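Local atomic coordinates of 2-hydroxymethyl glutarate dehydrogenase (Eubacterium barkeri, PDB entry 3CKY), a protein that catalyses the NAD-dependent interconversion of 2-formylglutarate and (S)-2-hydroxymethylglutarate, a step in the fermentation of nicotinate, and works as a homotetramer. Residues Lys243-Ala248 with Ala263-Ile268; Ser61-Thr66 with Gln151-Val156; Ala38-Val43 with Ala48-Asn53. All blocks are in the same frame, centred on the assembly; numbering follows the deposited sequence. Where two conformers were deposited one is given.

Contact 1: residues Lys243-Ala248 with Ala263-Ile268; sequences KDLGLA and AMATQI
Leu245 and Thr266 mark the closest approach of the two helical segments, with Leu245 CA and Thr266 CA 5.9 Å apart. Their side chains slide past each other in opposite directions. Leu245 reaches over the backbone of the other helix, and Thr266 puts its hydroxyl against the root of the leucine. Thr266 OG1 lies 3.3 Å from Leu245 CB, a polar atom resting on a methylene. The polarity of this hydroxyl is met on its own helix, where it hydrogen-bonds to the carbonyl O of Thr262, one turn back. That bond fits a chi1 of -54°, which sets OG1 beside the backbone N and opposite the carbonyl carbon. Leu245 CD1 does the rest of the work. It lies 4.1 Å from Thr266 CA and 4.2 Å from the methyl CB of Ala265. The short side chain of Ala265 is consistent with this close approach. Lys243, by similarity an NAD(+)-binding residue, has its CB turned away from the other helix, and its NZ hydrogen-bonds to Pro69 O. The pair belongs to the helical C-terminal part of the enzyme. Helix 169-197 packs beside both partners, touching Ala248 through Ile175 and Leu179 and Ala265 through Ala186. Ala265 also meets Met261 of another subunit, beyond helix 260-274.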
loop_
_atom_site.group_PDB
_atom_site.type_symbol
_atom_site.label_atom_id
_atom_site.label_comp_id
_atom_site.label_asym_id
_atom_site.label_seq_id
_atom_site.Cartn_x
_atom_site.Cartn_y
_atom_site.Cartn_z
ATOM N N LYS A 243 -16.796 -1.679 2.916
ATOM C CA LYS A 243 -17.536 -1.566 1.652
ATOM C C LYS A 243 -17.371 -0.157 1.061
ATOM O O LYS A 243 -17.147 0.015 -0.142
ATOM C CB LYS A 243 -19.020 -1.869 1.904
ATOM C CG LYS A 243 -19.896 -1.964 0.683
ATOM C CD LYS A 243 -21.373 -1.867 1.091
ATOM C CE LYS A 243 -22.334 -2.283 -0.032
ATOM N NZ LYS A 243 -22.571 -1.218 -1.078
ATOM N N ASP A 244 -17.486 0.850 1.921
ATOM C CA ASP A 244 -17.347 2.247 1.499
ATOM C C ASP A 244 -15.963 2.526 0.938
ATOM O O ASP A 244 -15.832 3.211 -0.069
ATOM C CB ASP A 244 -17.637 3.196 2.667
ATOM C CG ASP A 244 -19.122 3.284 3.005
ATOM O OD1 ASP A 244 -19.947 2.853 2.173
ATOM O OD2 ASP A 244 -19.460 3.800 4.094
ATOM N N LEU A 245 -14.932 1.999 1.595
ATOM C CA LEU A 245 -13.558 2.155 1.098
ATOM C C LEU A 245 -13.367 1.445 -0.255
ATOM O O LEU A 245 -12.644 1.925 -1.131
ATOM C CB LEU A 245 -12.556 1.638 2.120
ATOM C CG LEU A 245 -12.411 2.466 3.406
ATOM C CD1 LEU A 245 -11.788 1.640 4.539
ATOM C CD2 LEU A 245 -11.601 3.745 3.179
ATOM N N GLY A 246 -14.030 0.310 -0.431
ATOM C CA GLY A 246 -14.050 -0.384 -1.723
ATOM C C GLY A 246 -14.669 0.429 -2.838
ATOM O O GLY A 246 -14.192 0.397 -3.946
ATOM N N LEU A 247 -15.750 1.138 -2.537
ATOM C CA LEU A 247 -16.410 2.016 -3.511
ATOM C C LEU A 247 -15.504 3.170 -3.928
ATOM O O LEU A 247 -15.503 3.561 -5.082
ATOM C CB LEU A 247 -17.733 2.554 -2.956
ATOM C CG LEU A 247 -18.896 1.554 -2.903
ATOM C CD1 LEU A 247 -20.059 2.098 -2.038
ATOM C CD2 LEU A 247 -19.373 1.172 -4.337
ATOM N N ALA A 248 -14.751 3.708 -2.973
ATOM C CA ALA A 248 -13.753 4.717 -3.242
ATOM C C ALA A 248 -12.682 4.212 -4.211
ATOM O O ALA A 248 -12.333 4.901 -5.160
ATOM C CB ALA A 248 -13.110 5.189 -1.932
ATOM N N ALA A 263 -6.325 2.707 -0.015
ATOM C CA ALA A 263 -5.968 1.328 -0.298
ATOM C C ALA A 263 -5.434 0.656 0.961
ATOM O O ALA A 263 -5.830 -0.495 1.291
ATOM C CB ALA A 263 -4.934 1.254 -1.422
ATOM N N MET A 264 -4.543 1.359 1.669
ATOM C CA MET A 264 -3.955 0.762 2.857
ATOM C C MET A 264 -5.003 0.656 3.963
ATOM O O MET A 264 -5.074 -0.385 4.625
ATOM C CB MET A 264 -2.668 1.480 3.316
ATOM C CG MET A 264 -1.398 1.163 2.468
ATOM S SD MET A 264 -1.268 -0.510 1.738
ATOM C CE MET A 264 -1.280 -1.510 3.227
ATOM N N ALA A 265 -5.828 1.683 4.142
ATOM C CA ALA A 265 -6.941 1.611 5.110
ATOM C C ALA A 265 -7.825 0.403 4.827
ATOM O O ALA A 265 -8.236 -0.296 5.736
ATOM C CB ALA A 265 -7.782 2.909 5.094
ATOM N N THR A 266 -8.104 0.156 3.553
ATOM C CA THR A 266 -8.965 -0.960 3.157
ATOM C C THR A 266 -8.407 -2.292 3.644
ATOM O O THR A 266 -9.144 -3.137 4.183
ATOM C CB THR A 266 -9.179 -0.956 1.619
ATOM O OG1 THR A 266 -9.678 0.332 1.213
ATOM C CG2 THR A 266 -10.133 -2.077 1.168
ATOM N N GLN A 267 -7.102 -2.475 3.485
ATOM C CA GLN A 267 -6.453 -3.729 3.866
ATOM C C GLN A 267 -6.345 -3.904 5.387
ATOM O O GLN A 267 -6.430 -5.018 5.899
ATOM C CB GLN A 267 -5.071 -3.849 3.191
ATOM C CG GLN A 267 -5.122 -3.947 1.683
ATOM C CD GLN A 267 -6.132 -4.966 1.138
ATOM O OE1 GLN A 267 -6.796 -4.710 0.126
ATOM N NE2 GLN A 267 -6.254 -6.107 1.790
ATOM N N ILE A 268 -6.186 -2.799 6.103
ATOM C CA ILE A 268 -6.199 -2.827 7.555
ATOM C C ILE A 268 -7.584 -3.234 8.079
ATOM O O ILE A 268 -7.698 -4.091 8.955
ATOM C CB ILE A 268 -5.750 -1.454 8.145
ATOM C CG1 ILE A 268 -4.293 -1.158 7.737
ATOM C CG2 ILE A 268 -5.865 -1.448 9.704
ATOM C CD1 ILE A 268 -3.866 0.272 8.006
#

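Contact 2: residues Ser61-Thr66 with Gln151-Val156; sequences SDIIFT and QPVLSV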
loop_
_atom_site.group_PDB
_atom_site.type_symbol
_atom_site.label_atom_id
_atom_site.label_comp_id
_atom_site.label_asym_id
_atom_site.label_seq_id
_atom_site.Cartn_x
_atom_site.Cartn_y
_atom_site.Cartn_z
ATOM N N SER A 61 -45.954 5.595 -10.961
ATOM C CA SER A 61 -45.231 6.678 -10.279
ATOM C C SER A 61 -44.558 7.687 -11.215
ATOM O O SER A 61 -44.202 7.366 -12.347
ATOM C CB SER A 61 -44.182 6.078 -9.346
ATOM O OG SER A 61 -44.781 5.161 -8.451
ATOM N N ASP A 62 -44.402 8.911 -10.715
ATOM C CA ASP A 62 -43.672 9.975 -11.405
ATOM C C ASP A 62 -42.249 10.068 -10.876
ATOM O O ASP A 62 -41.315 10.311 -11.632
ATOM C CB ASP A 62 -44.354 11.329 -11.181
ATOM C CG ASP A 62 -45.823 11.320 -11.550
ATOM O OD1 ASP A 62 -46.243 10.480 -12.379
ATOM O OD2 ASP A 62 -46.558 12.167 -11.003
ATOM N N ILE A 63 -42.106 9.911 -9.563
ATOM C CA ILE A 63 -40.808 9.903 -8.907
ATOM C C ILE A 63 -40.685 8.613 -8.104
ATOM O O ILE A 63 -41.529 8.320 -7.257
ATOM C CB ILE A 63 -40.631 11.118 -7.973
ATOM C CG1 ILE A 63 -40.714 12.423 -8.779
ATOM C CG2 ILE A 63 -39.295 11.022 -7.215
ATOM C CD1 ILE A 63 -40.810 13.679 -7.922
ATOM N N ILE A 64 -39.640 7.846 -8.386
ATOM C CA ILE A 64 -39.443 6.542 -7.763
ATOM C C ILE A 64 -38.159 6.557 -6.934
ATOM O O ILE A 64 -37.096 6.955 -7.414
ATOM C CB ILE A 64 -39.363 5.410 -8.816
ATOM C CG1 ILE A 64 -40.613 5.402 -9.701
ATOM C CG2 ILE A 64 -39.206 4.058 -8.133
ATOM C CD1 ILE A 64 -40.455 4.574 -10.958
ATOM N N PHE A 65 -38.280 6.129 -5.682
ATOM C CA PHE A 65 -37.151 6.030 -4.782
ATOM C C PHE A 65 -36.714 4.583 -4.668
ATOM O O PHE A 65 -37.540 3.672 -4.599
ATOM C CB PHE A 65 -37.522 6.560 -3.400
ATOM C CG PHE A 65 -37.696 8.042 -3.356
ATOM C CD1 PHE A 65 -38.940 8.613 -3.585
ATOM C CD2 PHE A 65 -36.619 8.870 -3.097
ATOM C CE1 PHE A 65 -39.107 9.991 -3.549
ATOM C CE2 PHE A 65 -36.777 10.243 -3.057
ATOM C CZ PHE A 65 -38.023 10.806 -3.281
ATOM N N THR A 66 -35.400 4.385 -4.661
ATOM C CA THR A 66 -34.826 3.079 -4.402
ATOM C C THR A 66 -33.493 3.224 -3.690
ATOM O O THR A 66 -32.808 4.234 -3.836
ATOM C CB THR A 66 -34.645 2.268 -5.710
ATOM O OG1 THR A 66 -34.544 0.877 -5.397
ATOM C CG2 THR A 66 -33.413 2.726 -6.488
ATOM N N GLN A 151 -36.812 18.566 -6.135
ATOM C CA GLN A 151 -36.444 19.241 -4.874
ATOM C C GLN A 151 -37.572 19.361 -3.832
ATOM O O GLN A 151 -37.346 19.080 -2.658
ATOM C CB GLN A 151 -35.834 20.619 -5.175
ATOM C CG GLN A 151 -35.435 21.450 -3.956
ATOM C CD GLN A 151 -36.593 22.233 -3.354
ATOM O OE1 GLN A 151 -37.479 22.715 -4.065
ATOM N NE2 GLN A 151 -36.587 22.368 -2.035
ATOM N N PRO A 152 -38.780 19.781 -4.248
ATOM C CA PRO A 152 -39.892 19.867 -3.288
ATOM C C PRO A 152 -40.243 18.545 -2.585
ATOM O O PRO A 152 -40.572 18.541 -1.399
ATOM C CB PRO A 152 -41.072 20.354 -4.149
ATOM C CG PRO A 152 -40.440 21.018 -5.321
ATOM C CD PRO A 152 -39.196 20.221 -5.592
ATOM N N VAL A 153 -40.176 17.437 -3.313
ATOM C CA VAL A 153 -40.395 16.112 -2.728
ATOM C C VAL A 153 -39.234 15.735 -1.799
ATOM O O VAL A 153 -39.450 15.241 -0.698
ATOM C CB VAL A 153 -40.593 15.037 -3.835
ATOM C CG1 VAL A 153 -40.673 13.631 -3.243
ATOM C CG2 VAL A 153 -41.846 15.343 -4.635
ATOM N N LEU A 154 -38.007 15.970 -2.256
ATOM C CA LEU A 154 -36.812 15.778 -1.427
ATOM C C LEU A 154 -36.899 16.569 -0.118
ATOM O O LEU A 154 -36.477 16.094 0.935
ATOM C CB LEU A 154 -35.555 16.207 -2.200
ATOM C CG LEU A 154 -34.766 15.159 -2.988
ATOM C CD1 LEU A 154 -35.603 13.948 -3.396
ATOM C CD2 LEU A 154 -34.107 15.815 -4.199
ATOM N N SER A 155 -37.462 17.772 -0.194
ATOM C CA SER A 155 -37.555 18.664 0.961
ATOM C C SER A 155 -38.522 18.189 2.043
ATOM O O SER A 155 -38.443 18.657 3.174
ATOM C CB SER A 155 -37.940 20.070 0.506
ATOM O OG SER A 155 -36.890 20.624 -0.271
ATOM N N VAL A 156 -39.427 17.271 1.707
ATOM C CA VAL A 156 -40.289 16.649 2.730
ATOM C C VAL A 156 -39.528 15.577 3.510
ATOM O O VAL A 156 -39.606 15.527 4.730
ATOM C CB VAL A 156 -41.620 16.067 2.149
ATOM C CG1 VAL A 156 -41.353 15.116 1.013
ATOM C CG2 VAL A 156 -42.408 15.350 3.231
#
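Val153 faces both Ile63 and Phe65 and touches each with a different methyl. Its CG1 is anti to the backbone N (chi1 174°) and comes to the edge of the Phe65 ring, in the ring plane, 3.9 Å from Phe65 CZ. Its CG2 turns to the isoleucine and lies 3.8 Å from Ile63 CD1. The touch on the isoleucine is made by its terminal methyl; the two side chains run past each other in opposite directions. Leu154 adds a second methyl at the ring edge: Leu154 CD1 is 3.9 Å from Phe65 CE2. The CB of Leu154 does not point at the strand, yet the end of the chain swings nearer. Its chi1 of -93° is off a staggered position, which suggests some strain or a less certain fit. Both ring contacts are thus made at the far rim of Phe65, by carbons alone. This is the Rossmann-type domain, where helix 144-157 packs on one face of the sheet. Strand 63-66 is an inner strand, between strands 6-10 and 93-96. The strand and helix axes approach to 11.0 Å and cross at -44°. Replacing Phe65 by an alanine would probably open a gap under the helix and leave Val153 CG1 and Leu154 CD1 without their aromatic partner. The ring also meets that of Phe9, an NAD(+)-site residue by similarity, and it touches Val95 of strand 93-96. Val153 further touches Ile7 of strand 6-10 and Leu23 of helix 16-25.

Contact 3: residues Ala38-Val43 with Ala48-Asn53; sequences ANVAAV and AQACEN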
loop_
_atom_site.group_PDB
_atom_site.type_symbol
_atom_site.label_atom_id
_atom_site.label_comp_id
_atom_site.label_asym_id
_atom_site.label_seq_id
_atom_site.Cartn_x
_atom_site.Cartn_y
_atom_site.Cartn_z
ATOM N N ALA A 38 -44.927 -7.354 5.502
ATOM C CA ALA A 38 -45.199 -6.508 6.673
ATOM C C ALA A 38 -44.786 -5.051 6.474
ATOM O O ALA A 38 -45.398 -4.149 7.050
ATOM C CB ALA A 38 -44.509 -7.079 7.904
ATOM N N ASN A 39 -43.748 -4.828 5.668
ATOM C CA ASN A 39 -43.284 -3.474 5.363
ATOM C C ASN A 39 -44.310 -2.701 4.539
ATOM O O ASN A 39 -44.566 -1.527 4.803
ATOM C CB ASN A 39 -41.937 -3.511 4.631
ATOM C CG ASN A 39 -40.794 -4.003 5.516
ATOM O OD1 ASN A 39 -40.984 -4.283 6.699
ATOM N ND2 ASN A 39 -39.598 -4.099 4.939
ATOM N N VAL A 40 -44.897 -3.368 3.548
ATOM C CA VAL A 40 -45.951 -2.768 2.734
ATOM C C VAL A 40 -47.162 -2.436 3.610
ATOM O O VAL A 40 -47.720 -1.342 3.514
ATOM C CB VAL A 40 -46.380 -3.696 1.568
ATOM C CG1 VAL A 40 -47.508 -3.067 0.758
ATOM C CG2 VAL A 40 -45.187 -4.007 0.666
ATOM N N ALA A 41 -47.544 -3.373 4.477
ATOM C CA ALA A 41 -48.671 -3.175 5.390
ATOM C C ALA A 41 -48.451 -1.982 6.325
ATOM O O ALA A 41 -49.378 -1.213 6.592
ATOM C CB ALA A 41 -48.934 -4.442 6.200
ATOM N N ALA A 42 -47.225 -1.835 6.818
ATOM C CA ALA A 42 -46.865 -0.715 7.689
ATOM C C ALA A 42 -47.199 0.639 7.057
ATOM O O ALA A 42 -47.805 1.494 7.708
ATOM C CB ALA A 42 -45.386 -0.780 8.044
ATOM N N VAL A 43 -46.824 0.823 5.792
ATOM C CA VAL A 43 -47.077 2.091 5.097
ATOM C C VAL A 43 -48.508 2.206 4.557
ATOM O O VAL A 43 -49.058 3.310 4.507
ATOM C CB VAL A 43 -46.060 2.361 3.950
ATOM C CG1 VAL A 43 -44.641 2.440 4.502
ATOM C CG2 VAL A 43 -46.167 1.305 2.854
ATOM N N ALA A 48 -50.486 4.489 2.140
ATOM C CA ALA A 48 -49.782 4.062 0.933
ATOM C C ALA A 48 -50.654 3.111 0.120
ATOM O O ALA A 48 -51.476 2.383 0.677
ATOM C CB ALA A 48 -48.472 3.383 1.294
ATOM N N GLN A 49 -50.474 3.134 -1.198
ATOM C CA GLN A 49 -51.145 2.194 -2.086
ATOM C C GLN A 49 -50.195 1.054 -2.464
ATOM O O GLN A 49 -49.193 1.266 -3.149
ATOM C CB GLN A 49 -51.666 2.912 -3.333
ATOM C CG GLN A 49 -52.848 3.845 -3.046
ATOM C CD GLN A 49 -53.592 4.274 -4.301
ATOM O OE1 GLN A 49 -53.780 5.467 -4.544
ATOM N NE2 GLN A 49 -54.021 3.303 -5.103
ATOM N N ALA A 50 -50.514 -0.154 -2.003
ATOM C CA ALA A 50 -49.669 -1.322 -2.241
ATOM C C ALA A 50 -49.700 -1.743 -3.710
ATOM O O ALA A 50 -50.711 -1.574 -4.395
ATOM C CB ALA A 50 -50.096 -2.477 -1.347
ATOM N N CYS A 51 -48.575 -2.274 -4.183
ATOM C CA CYS A 51 -48.447 -2.775 -5.549
ATOM C C CYS A 51 -47.937 -4.214 -5.540
ATOM O O CYS A 51 -47.308 -4.659 -4.579
ATOM C CB CYS A 51 -47.495 -1.891 -6.359
ATOM S SG CYS A 51 -48.027 -0.183 -6.551
ATOM N N GLU A 52 -48.207 -4.924 -6.630
ATOM C CA GLU A 52 -47.890 -6.346 -6.758
ATOM C C GLU A 52 -46.399 -6.609 -6.949
ATOM O O GLU A 52 -45.890 -7.658 -6.552
ATOM C CB GLU A 52 -48.650 -6.913 -7.956
ATOM C CG GLU A 52 -48.718 -8.422 -8.035
ATOM C CD GLU A 52 -49.378 -8.876 -9.314
ATOM O OE1 GLU A 52 -48.804 -8.632 -10.396
ATOM O OE2 GLU A 52 -50.474 -9.466 -9.240
ATOM N N ASN A 53 -45.709 -5.655 -7.566
ATOM C CA ASN A 53 -44.301 -5.816 -7.922
ATOM C C ASN A 53 -43.658 -4.477 -8.289
ATOM O O ASN A 53 -44.329 -3.446 -8.294
ATOM C CB ASN A 53 -44.182 -6.806 -9.084
ATOM C CG ASN A 53 -45.054 -6.428 -10.261
ATOM O OD1 ASN A 53 -44.989 -5.305 -10.759
ATOM N ND2 ASN A 53 -45.879 -7.369 -10.719
#
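Ala48 meets Val43 through both backbone and side chain. Its N-H bonds to the carbonyl O of Val43, with Ala48 N and Val43 O 3.0 Å apart and an N-H...O angle of 162°. The bond is fairly straight at the hydrogen, but the donor sits well above the carbonyl plane. It ties the chain just after the helix back to the helix end. The methyl of Ala48 turns to the same residue: Ala48 CB is 3.3 Å from Val43 O and 3.5 Å from Val43 CG2, a tight carbon pair. With chi1 at -61°, Val43 CG2 sits between the backbone N and the carbonyl carbon, on the side where the Ala48 methyl lies. Val43 also touches Leu12, an NAD(+)-binding residue by similarity, and Ala20 of helix 16-25. Gln49 points its CB away from the helix, and its backbone bonds to Val30 and Ala32 of strand 29-33, as that of Cys51 does to Ala32. Strand 29-33, helix 37-44 and strand 49-50 form a beta-alpha-beta crossover of the Rossmann-type domain. The two strands are parallel, and strand 49-50 is the outermost on its side of the sheet within the chain. At Ala50 the direction alternates, and the methyl again faces the helix. Ala50 CB packs 3.4 Å from Val40 CG1, closer than usual for two carbons. With a chi1 of 178°, Val40 CG1 extends away from the backbone N and toward the strand; Val40 CG1 is also 4.1 Å from Ala50 CA. Asn53 is the N-cap of helix 54-60, its OD1 accepting a hydrogen bond from Lys56 N.

Along the chain the order is contact 3, then contact 2, then contact 1. Contacts 2 and 3 belong to the Rossmann-type NAD-binding domain and reach the same sheet, contact 3 at its edge strand 49-50 and contact 2 at the inner strand 63-66. Their centres are about 17 Å apart, and their nearest atoms about 7 Å. Contact 1 joins helices 238-255 and 260-274, on the opposite side of the chain's centre from the other two. Its centre is about 31 Å from that of contact 2 and about 37 Å from that of contact 3. The three therefore sample both halves of a two-domain enzyme: the cofactor fold and the helical part, which also packs against other subunits.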